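Local coordinates for putative glutaryl-CoA dehydrogenase (Thermus thermophilus, PDB 2EBA), which belongs to the acyl-CoA dehydrogenase family of flavoproteins and binds flavin-adenine dinucleotide in an assembly of four chains, at residues M1-Y5 with A6-L10; F273-L277 with A278-L282; N325-K328 with A329-A333. All coordinates share one frame; numbering follows the deposited sequence.

Interaction 1 (M1-Y5 with A6-L10); sequences MLDFY and ALEDL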
ATOM      1  N   MET A   1      13.797  26.553  -4.650  1.00 16.32           N
ATOM      2  CA  MET A   1      13.435  25.193  -4.147  1.00 15.43           C
ATOM      3  C   MET A   1      12.116  24.719  -4.765  1.00 16.35           C
ATOM      4  O   MET A   1      11.336  25.525  -5.273  1.00 18.90           O
ATOM      5  CB  MET A   1      13.291  25.212  -2.623  1.00 11.05           C
ATOM      6  CG  MET A   1      12.203  26.137  -2.128  1.00  7.87           C
ATOM      7  SD  MET A   1      12.119  26.199  -0.380  1.00  1.54           S
ATOM      8  CE  MET A   1      11.304  24.758   0.047  1.00  1.54           C
ATOM      9  N   LEU A   2      11.881  23.412  -4.731  1.00 14.90           N
ATOM     10  CA  LEU A   2      10.651  22.841  -5.251  1.00 14.93           C
ATOM     11  C   LEU A   2       9.514  23.385  -4.370  1.00 15.17           C
ATOM     12  O   LEU A   2       9.543  23.253  -3.147  1.00 15.18           O
ATOM     13  CB  LEU A   2      10.718  21.309  -5.178  1.00 13.24           C
ATOM     14  CG  LEU A   2       9.460  20.496  -5.494  1.00 12.64           C
ATOM     15  CD1 LEU A   2       9.030  20.727  -6.930  1.00 13.12           C
ATOM     16  CD2 LEU A   2       9.747  19.025  -5.255  1.00 12.81           C
ATOM     17  N   ASP A   3       8.514  23.995  -4.987  1.00 14.79           N
ATOM     18  CA  ASP A   3       7.426  24.573  -4.218  1.00 14.68           C
ATOM     19  C   ASP A   3       6.153  24.634  -5.049  1.00 15.32           C
ATOM     20  O   ASP A   3       5.827  25.670  -5.618  1.00 15.61           O
ATOM     21  CB  ASP A   3       7.847  25.972  -3.780  1.00 14.93           C
ATOM     22  CG  ASP A   3       6.953  26.551  -2.726  1.00 14.60           C
ATOM     23  OD1 ASP A   3       6.187  25.799  -2.106  1.00 16.37           O
ATOM     24  OD2 ASP A   3       7.033  27.772  -2.503  1.00 15.54           O
ATOM     25  N   PHE A   4       5.425  23.523  -5.093  1.00 14.59           N
ATOM     26  CA  PHE A   4       4.203  23.439  -5.875  1.00 13.00           C
ATOM     27  C   PHE A   4       3.063  24.311  -5.348  1.00 12.20           C
ATOM     28  O   PHE A   4       2.246  24.787  -6.130  1.00 11.40           O
ATOM     29  CB  PHE A   4       3.749  21.976  -5.967  1.00 12.50           C
ATOM     30  CG  PHE A   4       2.598  21.748  -6.913  1.00 12.75           C
ATOM     31  CD1 PHE A   4       2.654  22.194  -8.232  1.00 12.92           C
ATOM     32  CD2 PHE A   4       1.462  21.070  -6.492  1.00 12.51           C
ATOM     33  CE1 PHE A   4       1.599  21.966  -9.110  1.00 11.55           C
ATOM     34  CE2 PHE A   4       0.403  20.841  -7.369  1.00 12.97           C
ATOM     35  CZ  PHE A   4       0.477  21.291  -8.676  1.00 11.22           C
ATOM     36  N   TYR A   5       3.002  24.520  -4.038  1.00 12.86           N
ATOM     37  CA  TYR A   5       1.938  25.326  -3.440  1.00 12.69           C
ATOM     38  C   TYR A   5       2.389  26.720  -3.031  1.00 13.62           C
ATOM     39  O   TYR A   5       1.742  27.378  -2.211  1.00 14.32           O
ATOM     40  CB  TYR A   5       1.333  24.588  -2.235  1.00 12.17           C
ATOM     41  CG  TYR A   5       0.135  23.709  -2.551  1.00 10.40           C
ATOM     42  CD1 TYR A   5      -0.036  23.139  -3.816  1.00  9.35           C
ATOM     43  CD2 TYR A   5      -0.820  23.425  -1.576  1.00 12.02           C
ATOM     44  CE1 TYR A   5      -1.134  22.307  -4.103  1.00  9.88           C
ATOM     45  CE2 TYR A   5      -1.923  22.590  -1.852  1.00 10.94           C
ATOM     46  CZ  TYR A   5      -2.068  22.037  -3.115  1.00  9.05           C
ATOM     47  OH  TYR A   5      -3.135  21.210  -3.390  1.00  7.56           O
ATOM     48  N   ALA A   6       3.500  27.161  -3.619  1.00 14.06           N
ATOM     49  CA  ALA A   6       4.087  28.476  -3.373  1.00 14.55           C
ATOM     50  C   ALA A   6       4.136  28.885  -1.907  1.00 15.01           C
ATOM     51  O   ALA A   6       3.727  29.999  -1.556  1.00 14.66           O
ATOM     52  CB  ALA A   6       3.341  29.553  -4.176  1.00 14.16           C
ATOM     53  N   LEU A   7       4.667  27.998  -1.068  1.00 16.41           N
ATOM     54  CA  LEU A   7       4.792  28.278   0.344  1.00 18.20           C
ATOM     55  C   LEU A   7       5.873  29.329   0.569  1.00 18.07           C
ATOM     56  O   LEU A   7       5.963  29.889   1.661  1.00 18.38           O
ATOM     57  CB  LEU A   7       5.184  27.018   1.123  1.00 19.74           C
ATOM     58  CG  LEU A   7       4.141  26.062   1.723  1.00 23.64           C
ATOM     59  CD1 LEU A   7       2.711  26.591   1.592  1.00 23.68           C
ATOM     60  CD2 LEU A   7       4.265  24.728   1.029  1.00 24.86           C
ATOM     61  N   GLU A   8       6.700  29.610  -0.438  1.00 17.78           N
ATOM     62  CA  GLU A   8       7.718  30.615  -0.217  1.00 18.93           C
ATOM     63  C   GLU A   8       7.059  31.954   0.005  1.00 18.65           C
ATOM     64  O   GLU A   8       7.657  32.859   0.595  1.00 18.11           O
ATOM     65  CB  GLU A   8       8.669  30.659  -1.373  1.00 21.07           C
ATOM     66  CG  GLU A   8       9.566  29.478  -1.287  1.00 25.26           C
ATOM     67  CD  GLU A   8      10.495  29.378  -2.458  1.00 27.66           C
ATOM     68  OE1 GLU A   8      10.037  29.003  -3.560  1.00 28.72           O
ATOM     69  OE2 GLU A   8      11.688  29.698  -2.283  1.00 30.76           O
ATOM     70  N   ASP A   9       5.820  32.089  -0.467  1.00 18.35           N
ATOM     71  CA  ASP A   9       5.096  33.336  -0.278  1.00 18.19           C
ATOM     72  C   ASP A   9       4.872  33.529   1.185  1.00 17.58           C
ATOM     73  O   ASP A   9       4.668  34.654   1.659  1.00 17.57           O
ATOM     74  CB  ASP A   9       3.761  33.288  -0.979  1.00 16.03           C
ATOM     75  CG  ASP A   9       3.909  33.403  -2.474  1.00 16.54           C
ATOM     76  OD1 ASP A   9       5.025  33.767  -2.922  1.00 16.80           O
ATOM     77  OD2 ASP A   9       2.933  33.144  -3.210  1.00 18.26           O
ATOM     78  N   LEU A  10       4.930  32.425   1.913  1.00 17.18           N
ATOM     79  CA  LEU A  10       4.700  32.469   3.337  1.00 16.50           C
ATOM     80  C   LEU A  10       5.987  32.623   4.153  1.00 16.65           C
ATOM     81  O   LEU A  10       5.960  32.508   5.386  1.00 16.87           O
ATOM     82  CB  LEU A  10       3.960  31.216   3.790  1.00 14.22           C
ATOM     83  CG  LEU A  10       2.615  30.933   3.142  1.00 14.05           C
ATOM     84  CD1 LEU A  10       2.162  29.582   3.641  1.00 15.03           C
ATOM     85  CD2 LEU A  10       1.592  31.989   3.492  1.00 14.84           C
TER

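Interaction 2 (F273-L277 with A278-L282); sequences FGEPL and AKKQL. With FAD (flavin-adenine dinucleotide), chain K.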
ATOM      1  N   PHE A 273       9.674   2.249 -26.760  1.00 31.65           N
ATOM      2  CA  PHE A 273       8.404   2.019 -27.462  1.00 29.53           C
ATOM      3  C   PHE A 273       7.856   3.295 -27.920  1.00 30.48           C
ATOM      4  O   PHE A 273       6.714   3.617 -27.864  1.00 30.82           O
ATOM      5  CB  PHE A 273       7.404   1.308 -26.552  1.00 25.50           C
ATOM      6  CG  PHE A 273       7.829  -0.052 -26.241  1.00 24.81           C
ATOM      7  CD1 PHE A 273       8.260  -0.347 -24.983  1.00 25.51           C
ATOM      8  CD2 PHE A 273       7.797  -1.049 -27.208  1.00 23.85           C
ATOM      9  CE1 PHE A 273       8.648  -1.585 -24.647  1.00 24.02           C
ATOM     10  CE2 PHE A 273       8.188  -2.315 -26.892  1.00 23.14           C
ATOM     11  CZ  PHE A 273       8.612  -2.591 -25.595  1.00 22.57           C
ATOM     12  N   GLY A 274       8.913   4.009 -28.245  1.00 29.75           N
ATOM     13  CA  GLY A 274       8.843   5.376 -28.729  1.00 31.03           C
ATOM     14  C   GLY A 274       8.306   6.594 -28.206  1.00 33.20           C
ATOM     15  O   GLY A 274       7.863   7.345 -29.041  1.00 30.93           O
ATOM     16  N   GLU A 275       8.236   6.728 -26.919  1.00 27.97           N
ATOM     17  CA  GLU A 275       7.788   8.009 -26.396  1.00 27.81           C
ATOM     18  C   GLU A 275       8.721   8.104 -25.233  1.00 26.49           C
ATOM     19  O   GLU A 275       9.388   7.128 -24.922  1.00 26.10           O
ATOM     20  CB  GLU A 275       6.315   8.017 -25.927  1.00 28.59           C
ATOM     21  CG  GLU A 275       5.850   6.727 -25.347  1.00 29.68           C
ATOM     22  CD  GLU A 275       4.334   6.686 -25.321  1.00 28.55           C
ATOM     23  OE1 GLU A 275       3.726   7.508 -26.049  1.00 30.56           O
ATOM     24  OE2 GLU A 275       3.739   5.859 -24.596  1.00 28.62           O
ATOM     25  N   PRO A 276       8.795   9.264 -24.575  1.00 26.62           N
ATOM     26  CA  PRO A 276       9.710   9.368 -23.430  1.00 25.53           C
ATOM     27  C   PRO A 276       9.209   8.578 -22.242  1.00 24.22           C
ATOM     28  O   PRO A 276       8.012   8.299 -22.141  1.00 22.35           O
ATOM     29  CB  PRO A 276       9.727  10.860 -23.132  1.00 25.20           C
ATOM     30  CG  PRO A 276       9.394  11.462 -24.430  1.00 26.19           C
ATOM     31  CD  PRO A 276       8.306  10.590 -24.974  1.00 24.91           C
ATOM     32  N   LEU A 277      10.133   8.219 -21.363  1.00 23.59           N
ATOM     33  CA  LEU A 277       9.784   7.506 -20.166  1.00 23.05           C
ATOM     34  C   LEU A 277       8.812   8.401 -19.402  1.00 21.72           C
ATOM     35  O   LEU A 277       7.922   7.908 -18.710  1.00 21.43           O
ATOM     36  CB  LEU A 277      11.041   7.327 -19.406  1.00 23.76           C
ATOM     37  CG  LEU A 277      11.412   6.037 -18.643  1.00 24.82           C
ATOM     38  CD1 LEU A 277      10.532   4.829 -19.009  1.00 25.41           C
ATOM     39  CD2 LEU A 277      12.876   5.705 -18.950  1.00 24.34           C
ATOM     40  N   ALA A 278       8.981   9.717 -19.539  1.00 19.80           N
ATOM     41  CA  ALA A 278       8.122  10.664 -18.824  1.00 19.71           C
ATOM     42  C   ALA A 278       6.667  10.697 -19.307  1.00 19.73           C
ATOM     43  O   ALA A 278       5.795  11.279 -18.649  1.00 19.63           O
ATOM     44  CB  ALA A 278       8.708  12.057 -18.900  1.00 17.94           C
ATOM     45  N   LYS A 279       6.402  10.067 -20.449  1.00 19.98           N
ATOM     46  CA  LYS A 279       5.054  10.048 -21.004  1.00 20.34           C
ATOM     47  C   LYS A 279       4.272   8.796 -20.645  1.00 19.53           C
ATOM     48  O   LYS A 279       3.105   8.693 -20.988  1.00 20.81           O
ATOM     49  CB  LYS A 279       5.109  10.195 -22.524  1.00 20.48           C
ATOM     50  CG  LYS A 279       3.800  10.608 -23.137  1.00 21.70           C
ATOM     51  CD  LYS A 279       3.923  10.767 -24.637  1.00 22.15           C
ATOM     52  CE  LYS A 279       2.578  11.116 -25.254  1.00 23.84           C
ATOM     53  NZ  LYS A 279       2.646  11.250 -26.730  1.00 25.09           N
ATOM     54  N   LYS A 280       4.897   7.846 -19.959  1.00 18.68           N
ATOM     55  CA  LYS A 280       4.194   6.630 -19.578  1.00 17.79           C
ATOM     56  C   LYS A 280       3.354   6.862 -18.330  1.00 17.14           C
ATOM     57  O   LYS A 280       3.808   7.510 -17.385  1.00 15.85           O
ATOM     58  CB  LYS A 280       5.202   5.496 -19.346  1.00 18.65           C
ATOM     59  CG  LYS A 280       6.021   5.114 -20.579  1.00 18.82           C
ATOM     60  CD  LYS A 280       5.129   4.727 -21.735  1.00 19.75           C
ATOM     61  CE  LYS A 280       5.889   4.036 -22.861  1.00 21.19           C
ATOM     62  NZ  LYS A 280       7.042   4.803 -23.405  1.00 22.77           N
ATOM     63  N   GLN A 281       2.128   6.332 -18.330  1.00 16.42           N
ATOM     64  CA  GLN A 281       1.193   6.486 -17.218  1.00 17.03           C
ATOM     65  C   GLN A 281       1.762   5.930 -15.919  1.00 15.50           C
ATOM     66  O   GLN A 281       1.571   6.510 -14.846  1.00 14.40           O
ATOM     67  CB  GLN A 281      -0.157   5.800 -17.534  1.00 16.71           C
ATOM     68  CG  GLN A 281      -0.969   6.492 -18.652  1.00 16.88           C
ATOM     69  CD  GLN A 281      -2.453   6.158 -18.623  1.00 16.43           C
ATOM     70  OE1 GLN A 281      -3.275   6.947 -19.121  1.00 16.13           O
ATOM     71  NE2 GLN A 281      -2.811   4.986 -18.044  1.00 16.26           N
ATOM     72  N   LEU A 282       2.479   4.819 -16.003  1.00 15.44           N
ATOM     73  CA  LEU A 282       3.000   4.255 -14.776  1.00 15.30           C
ATOM     74  C   LEU A 282       4.174   5.080 -14.196  1.00 15.31           C
ATOM     75  O   LEU A 282       4.327   5.089 -12.940  1.00 14.69           O
ATOM     76  CB  LEU A 282       3.358   2.767 -14.968  1.00 14.25           C
ATOM     77  CG  LEU A 282       2.105   1.896 -15.184  1.00 15.65           C
ATOM     78  CD1 LEU A 282       2.561   0.573 -15.780  1.00 12.51           C
ATOM     79  CD2 LEU A 282       1.329   1.647 -13.877  1.00 14.13           C
TER
HETATM   80  PA  FAD K3001      14.666   1.545 -18.748  1.00 21.17           P
HETATM   81  O1A FAD K3001      14.888   2.932 -19.281  1.00 22.49           O
HETATM   82  O2A FAD K3001      14.291   0.393 -19.648  1.00 22.79           O
HETATM   83  O5B FAD K3001      13.590   1.669 -17.542  1.00 21.70           O
HETATM   84  C5B FAD K3001      13.549   2.618 -16.604  1.00 23.31           C
HETATM   85  C4B FAD K3001      12.267   2.811 -15.831  1.00 24.80           C
HETATM   86  O4B FAD K3001      11.049   2.893 -16.852  1.00 22.19           O
HETATM   87  C3B FAD K3001      11.805   1.336 -15.335  1.00 21.37           C
HETATM   88  O3B FAD K3001      10.955   1.591 -14.231  1.00 20.54           O
HETATM   89  C2B FAD K3001      10.767   0.701 -16.314  1.00 22.29           C
HETATM   90  O2B FAD K3001       9.775   0.020 -15.671  1.00 21.50           O
HETATM   91  C1B FAD K3001      10.097   1.946 -16.802  1.00 21.19           C
HETATM   92  N9A FAD K3001       9.576   1.660 -18.218  1.00 18.23           N
HETATM   93  C8A FAD K3001      10.370   1.319 -19.263  1.00 22.26           C
HETATM   94  N7A FAD K3001       9.538   1.158 -20.325  1.00 22.16           N
HETATM   95  C5A FAD K3001       8.200   1.389 -19.909  1.00 21.61           C
HETATM   96  C6A FAD K3001       6.929   1.352 -20.548  1.00 20.14           C
HETATM   97  N6A FAD K3001       6.825   1.047 -21.841  1.00 19.25           N
HETATM   98  N1A FAD K3001       5.818   1.649 -19.810  1.00 21.55           N
HETATM   99  C2A FAD K3001       5.916   1.980 -18.466  1.00 22.27           C
HETATM  100  N3A FAD K3001       7.107   2.006 -17.837  1.00 21.51           N
HETATM  101  C4A FAD K3001       8.284   1.723 -18.536  1.00 22.26           C
HETATM  102  N1  FAD K3001      20.751  -7.194 -19.396  1.00 28.17           N
HETATM  103  C2  FAD K3001      21.118  -8.240 -20.207  1.00 29.85           C
HETATM  104  O2  FAD K3001      20.675  -8.319 -21.373  1.00 31.40           O
HETATM  105  N3  FAD K3001      21.975  -9.198 -19.745  1.00 28.52           N
HETATM  106  C4  FAD K3001      22.485  -9.134 -18.475  1.00 26.69           C
HETATM  107  O4  FAD K3001      23.267 -10.019 -18.098  1.00 24.45           O
HETATM  108  C4X FAD K3001      22.125  -8.065 -17.619  1.00 26.39           C
HETATM  109  N5  FAD K3001      22.629  -7.957 -16.335  1.00 26.14           N
HETATM  110  C5X FAD K3001      22.290  -6.895 -15.518  1.00 26.61           C
HETATM  111  C6  FAD K3001      22.839  -6.798 -14.213  1.00 26.02           C
HETATM  112  C7  FAD K3001      22.509  -5.703 -13.374  1.00 26.23           C
HETATM  113  C7M FAD K3001      23.138  -5.671 -12.003  1.00 26.07           C
HETATM  114  C8  FAD K3001      21.611  -4.687 -13.837  1.00 27.31           C
HETATM  115  C8M FAD K3001      21.210  -3.487 -13.002  1.00 26.66           C
HETATM  116  C9  FAD K3001      21.069  -4.785 -15.127  1.00 26.86           C
HETATM  117  C9A FAD K3001      21.391  -5.884 -16.002  1.00 26.68           C
HETATM  118  N10 FAD K3001      20.873  -6.004 -17.302  1.00 25.82           N
HETATM  119  C10 FAD K3001      21.229  -7.071 -18.108  1.00 26.79           C
HETATM  120  C1' FAD K3001      19.961  -5.002 -17.858  1.00 25.86           C
HETATM  121  C2' FAD K3001      18.599  -4.983 -17.221  1.00 24.22           C
HETATM  122  O2' FAD K3001      17.813  -6.013 -17.803  1.00 23.15           O
HETATM  123  C3' FAD K3001      18.052  -3.599 -17.433  1.00 24.49           C
HETATM  124  O3' FAD K3001      18.541  -2.753 -16.392  1.00 24.33           O
HETATM  125  C4' FAD K3001      16.529  -3.524 -17.451  1.00 23.69           C
HETATM  126  O4' FAD K3001      16.057  -3.833 -18.766  1.00 23.85           O
HETATM  127  C5' FAD K3001      16.063  -2.134 -17.106  1.00 23.90           C
HETATM  128  O5' FAD K3001      16.220  -1.316 -18.243  1.00 24.46           O
HETATM  129  P   FAD K3001      17.088   0.039 -18.277  1.00 23.47           P
HETATM  130  O1P FAD K3001      18.111   0.023 -17.177  1.00 24.48           O
HETATM  131  O2P FAD K3001      17.620   0.230 -19.674  1.00 23.78           O
HETATM  132  O3P FAD K3001      15.990   1.161 -17.899  1.00 23.80           O
HETATM  133  O   HOH W   1       1.649   6.352 -22.519  1.00 29.66           O

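Interaction 3 (N325-K328 with A329-A333); sequences NVWK and ALQAA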
ATOM      1  N   ASN A 325       6.877  12.731   6.920  1.00 11.17           N
ATOM      2  CA  ASN A 325       7.863  13.196   5.958  1.00 10.16           C
ATOM      3  C   ASN A 325       8.996  12.228   5.646  1.00 10.02           C
ATOM      4  O   ASN A 325       9.376  12.065   4.489  1.00  7.88           O
ATOM      5  CB  ASN A 325       8.442  14.551   6.401  1.00  8.37           C
ATOM      6  CG  ASN A 325       7.403  15.663   6.384  1.00  9.74           C
ATOM      7  OD1 ASN A 325       7.718  16.831   6.627  1.00  8.41           O
ATOM      8  ND2 ASN A 325       6.159  15.304   6.094  1.00  4.62           N
ATOM      9  N   VAL A 326       9.556  11.592   6.663  1.00 10.80           N
ATOM     10  CA  VAL A 326      10.652  10.662   6.414  1.00 11.50           C
ATOM     11  C   VAL A 326      10.153   9.440   5.639  1.00 12.31           C
ATOM     12  O   VAL A 326      10.804   8.995   4.693  1.00  9.98           O
ATOM     13  CB  VAL A 326      11.345  10.249   7.754  1.00 11.86           C
ATOM     14  CG1 VAL A 326      12.478   9.251   7.493  1.00  8.34           C
ATOM     15  CG2 VAL A 326      11.896  11.505   8.450  1.00  9.99           C
ATOM     16  N   TRP A 327       8.985   8.927   6.023  1.00 12.56           N
ATOM     17  CA  TRP A 327       8.400   7.771   5.368  1.00 14.15           C
ATOM     18  C   TRP A 327       8.243   8.063   3.890  1.00 14.86           C
ATOM     19  O   TRP A 327       8.622   7.259   3.036  1.00 14.71           O
ATOM     20  CB  TRP A 327       7.021   7.477   5.954  1.00 16.92           C
ATOM     21  CG  TRP A 327       6.368   6.265   5.388  1.00 20.06           C
ATOM     22  CD1 TRP A 327       5.030   6.081   5.176  1.00 20.93           C
ATOM     23  CD2 TRP A 327       7.005   5.028   5.049  1.00 22.22           C
ATOM     24  NE1 TRP A 327       4.795   4.803   4.730  1.00 22.57           N
ATOM     25  CE2 TRP A 327       5.989   4.134   4.645  1.00 22.44           C
ATOM     26  CE3 TRP A 327       8.341   4.585   5.049  1.00 24.20           C
ATOM     27  CZ2 TRP A 327       6.263   2.816   4.247  1.00 24.58           C
ATOM     28  CZ3 TRP A 327       8.619   3.266   4.648  1.00 22.70           C
ATOM     29  CH2 TRP A 327       7.581   2.403   4.255  1.00 23.72           C
ATOM     30  N   LYS A 328       7.670   9.225   3.601  1.00 15.18           N
ATOM     31  CA  LYS A 328       7.433   9.658   2.227  1.00 14.33           C
ATOM     32  C   LYS A 328       8.725   9.796   1.450  1.00 13.94           C
ATOM     33  O   LYS A 328       8.812   9.352   0.315  1.00 14.56           O
ATOM     34  CB  LYS A 328       6.650  10.978   2.214  1.00 13.01           C
ATOM     35  CG  LYS A 328       5.218  10.807   2.679  1.00 14.57           C
ATOM     36  CD  LYS A 328       4.470  12.112   2.837  1.00 13.95           C
ATOM     37  CE  LYS A 328       3.086  11.834   3.364  1.00 12.49           C
ATOM     38  NZ  LYS A 328       2.349  13.112   3.544  1.00 13.47           N
ATOM     39  N   ALA A 329       9.734  10.403   2.063  1.00 12.34           N
ATOM     40  CA  ALA A 329      11.014  10.571   1.406  1.00 11.77           C
ATOM     41  C   ALA A 329      11.673   9.204   1.177  1.00 11.18           C
ATOM     42  O   ALA A 329      12.326   8.994   0.166  1.00  8.20           O
ATOM     43  CB  ALA A 329      11.925  11.474   2.244  1.00 11.92           C
ATOM     44  N   LEU A 330      11.524   8.278   2.116  1.00 11.48           N
ATOM     45  CA  LEU A 330      12.109   6.960   1.925  1.00 12.05           C
ATOM     46  C   LEU A 330      11.357   6.277   0.772  1.00 12.30           C
ATOM     47  O   LEU A 330      11.958   5.710  -0.134  1.00 10.97           O
ATOM     48  CB  LEU A 330      12.006   6.111   3.210  1.00 11.44           C
ATOM     49  CG  LEU A 330      12.563   4.676   3.159  1.00  8.56           C
ATOM     50  CD1 LEU A 330      14.049   4.671   2.809  1.00  7.05           C
ATOM     51  CD2 LEU A 330      12.360   4.013   4.483  1.00  8.13           C
ATOM     52  N   GLN A 331      10.037   6.353   0.786  1.00 13.39           N
ATOM     53  CA  GLN A 331       9.278   5.725  -0.282  1.00 13.93           C
ATOM     54  C   GLN A 331       9.633   6.346  -1.640  1.00 12.87           C
ATOM     55  O   GLN A 331       9.773   5.649  -2.640  1.00 11.17           O
ATOM     56  CB  GLN A 331       7.786   5.869  -0.003  1.00 16.93           C
ATOM     57  CG  GLN A 331       7.306   5.141   1.246  1.00 22.94           C
ATOM     58  CD  GLN A 331       5.874   5.520   1.628  1.00 28.23           C
ATOM     59  OE1 GLN A 331       5.615   6.621   2.134  1.00 31.27           O
ATOM     60  NE2 GLN A 331       4.931   4.613   1.374  1.00 29.75           N
ATOM     61  N   ALA A 332       9.801   7.661  -1.673  1.00 12.76           N
ATOM     62  CA  ALA A 332      10.121   8.352  -2.913  1.00 12.30           C
ATOM     63  C   ALA A 332      11.508   8.018  -3.422  1.00 12.13           C
ATOM     64  O   ALA A 332      11.741   7.997  -4.623  1.00 12.42           O
ATOM     65  CB  ALA A 332       9.993   9.856  -2.722  1.00 12.80           C
ATOM     66  N   ALA A 333      12.437   7.766  -2.509  1.00 11.06           N
ATOM     67  CA  ALA A 333      13.799   7.437  -2.908  1.00 11.64           C
ATOM     68  C   ALA A 333      13.810   6.079  -3.600  1.00  9.98           C
ATOM     69  O   ALA A 333      14.502   5.880  -4.598  1.00  9.50           O
ATOM     70  CB  ALA A 333      14.728   7.432  -1.683  1.00  9.40           C
TER

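Interaction 1 (M1-Y5 with A6-L10)
Asp3 holds CG anti to its backbone N (chi1 -167°), which swings the carboxylate against the backbone amides of Leu7 and Glu8, while Glu8 keeps CG beside its own backbone N (chi1 -75°) and sends an extended chain back past Asp3 to Met1. The carboxylate is gripped twice. Leu7 N donates to Asp3 OD1 at 2.9 Å, and Glu8 N donates to Asp3 OD2 at 2.8 Å; both amides arrive on the syn side, a little out of the carboxylate plane. This pair of bonds fixes the rotation of the group, and aspartate suits the place because its short side chain offers two oxygens to two successive N-H groups at the start of the 3-10 segment 7-10.

Asp3 to Ala6 form a type I beta turn, closed by a weak bond from Ala6 N to Asp3 O at 3.4 Å. Ala6 then takes a left-handed backbone conformation (phi 44°), which unbranched alanine tolerates, with its CA 3.2 Å from Asp3 OD2 and its methyl group by Tyr5 C and O. Asp3 OD2 also stands 3.4 Å from Glu8 OE1, a pairing of like charges that the two amide bonds to Asp3 probably offset. The Met1 and Glu8 side chains run antiparallel alongside each other, Met1 CG 3.6 Å from Glu8 OE2. Leu7 CD2 also brushes Tyr5 CB at 4.4 Å.

Tyr5 OH and Phe4 O both bond to Gln317 of the second subunit, joining this N-terminal turn to the subunit interface. Within the chain, the turn precedes helix 13-29, where Met1 and Glu8 touch Gln19, and lies on helix 281-309 through Leu7 on Leu299 and on helix 235-269 through Leu2 on Tyr260.

Interaction 2 (F273-L277 with A278-L282)
Glu275 reaches toward two successive lysines, Lys279 and Lys280, while Lys280 packs on the FAD adenine and Leu277 on its junction with the ribose. Both ion pairs are long: Glu275 OE1 is 4.0 Å from Lys279 NZ, and Glu275 OE2 is 3.7 Å from Lys280 NZ. Lys279 is extended and crosses Glu275 at about a right angle. Lys280 bends at chi2 (-57°) and chi4, which lays its methylene chain over one face of the adenine, with Lys280 CG 3.6 Å from FAD N1A. Leu277 comes over the same face, its CD1 3.4 Å from FAD N9A. A long flexible lysine suits this double task, since its carbons can cover the base while its ammonium, lying beside Glu275 CG, gives a hydrogen bond to Thr272 O.

These residues belong to the C-terminal domain of the acyl-CoA dehydrogenase fold, at the bend leading into helix 281-309, where Lys280 occupies the N-cap position. A 3-10 turn shapes the approach: Lys279 N donates to Pro276 O at 2.9 Å, and Lys280 N to Leu277 O at 3.3 Å. Proline is at ease at the start of such a turn, where its lack of an amide hydrogen costs no bond. A water ties the acidic side chain to this turn, donating to Glu275 OE2 at 3.0 Å and to Lys279 O. Farther out, the pocket is shared between chains: FAD is hydrogen-bonded to Ser138 and Thr367 of the third subunit, and Phe273 N bonds to Asp139 of that subunit. Pro276 packs on Leu382 of the second subunit.

Interaction 3 (N325-K328 with A329-A333)
The indole of Trp327 carries the side chain of Gln331 on one face and meets Leu330 at its edge. The Gln331 amide stacks almost flat on the ring, with planes 15° apart and CD 3.3 Å above it, offset toward the rim. Closer to the helix, Gln331 CG makes a CH-pi contact 3.7 Å from the centroid of the six-membered ring, nearly on the ring normal. Leu330 CD2 lies near the ring plane, 3.8 Å from Trp327 CZ3. With chi1 at -177°, rotation about the Trp327 CA-CB bond sets the indole beside its own carbonyl carbon and so along the helix, by the residues three and four places on.

That spacing is set by the alpha-helical ladder of helix 315-340, in the C-terminal domain of the acyl-CoA dehydrogenase fold: Gln331 N donates to Trp327 O at 2.8 Å, and Leu330 N to Val326 O also at 2.8 Å. Glutamine suits its place because its flexible chain can lay a flat amide on a flat ring.

Around the indole, His368 meets it edge-to-face and Tyr362 at planes about 20° apart. The small side chains of Ala329 and Ala332 let Leu358 and Met290 pack close to the helix. Lys328 stretches out to form salt bridges with Glu296 of its own chain and with Glu296 of the second subunit.

Overall arrangement
All three contacts are local and follow in series; each joins adjoining segments, so none encloses a long loop, and none nests in or crosses another. Interaction 1 shapes the N-terminal turn before helix 13-29 and lays it on helices 235-269 and 281-309. Interaction 2 lies in the loop between helix 235-269 and helix 281-309 and runs into the start of the latter, beside an FAD shared with the third subunit. Interaction 3 lies in the next helix, 315-340, which packs against both of these helices. The sites are separate, with centres 19 Å (1 and 3) to 28 Å (1 and 2) apart, but each meets helix 281-309 and each reaches the second subunit.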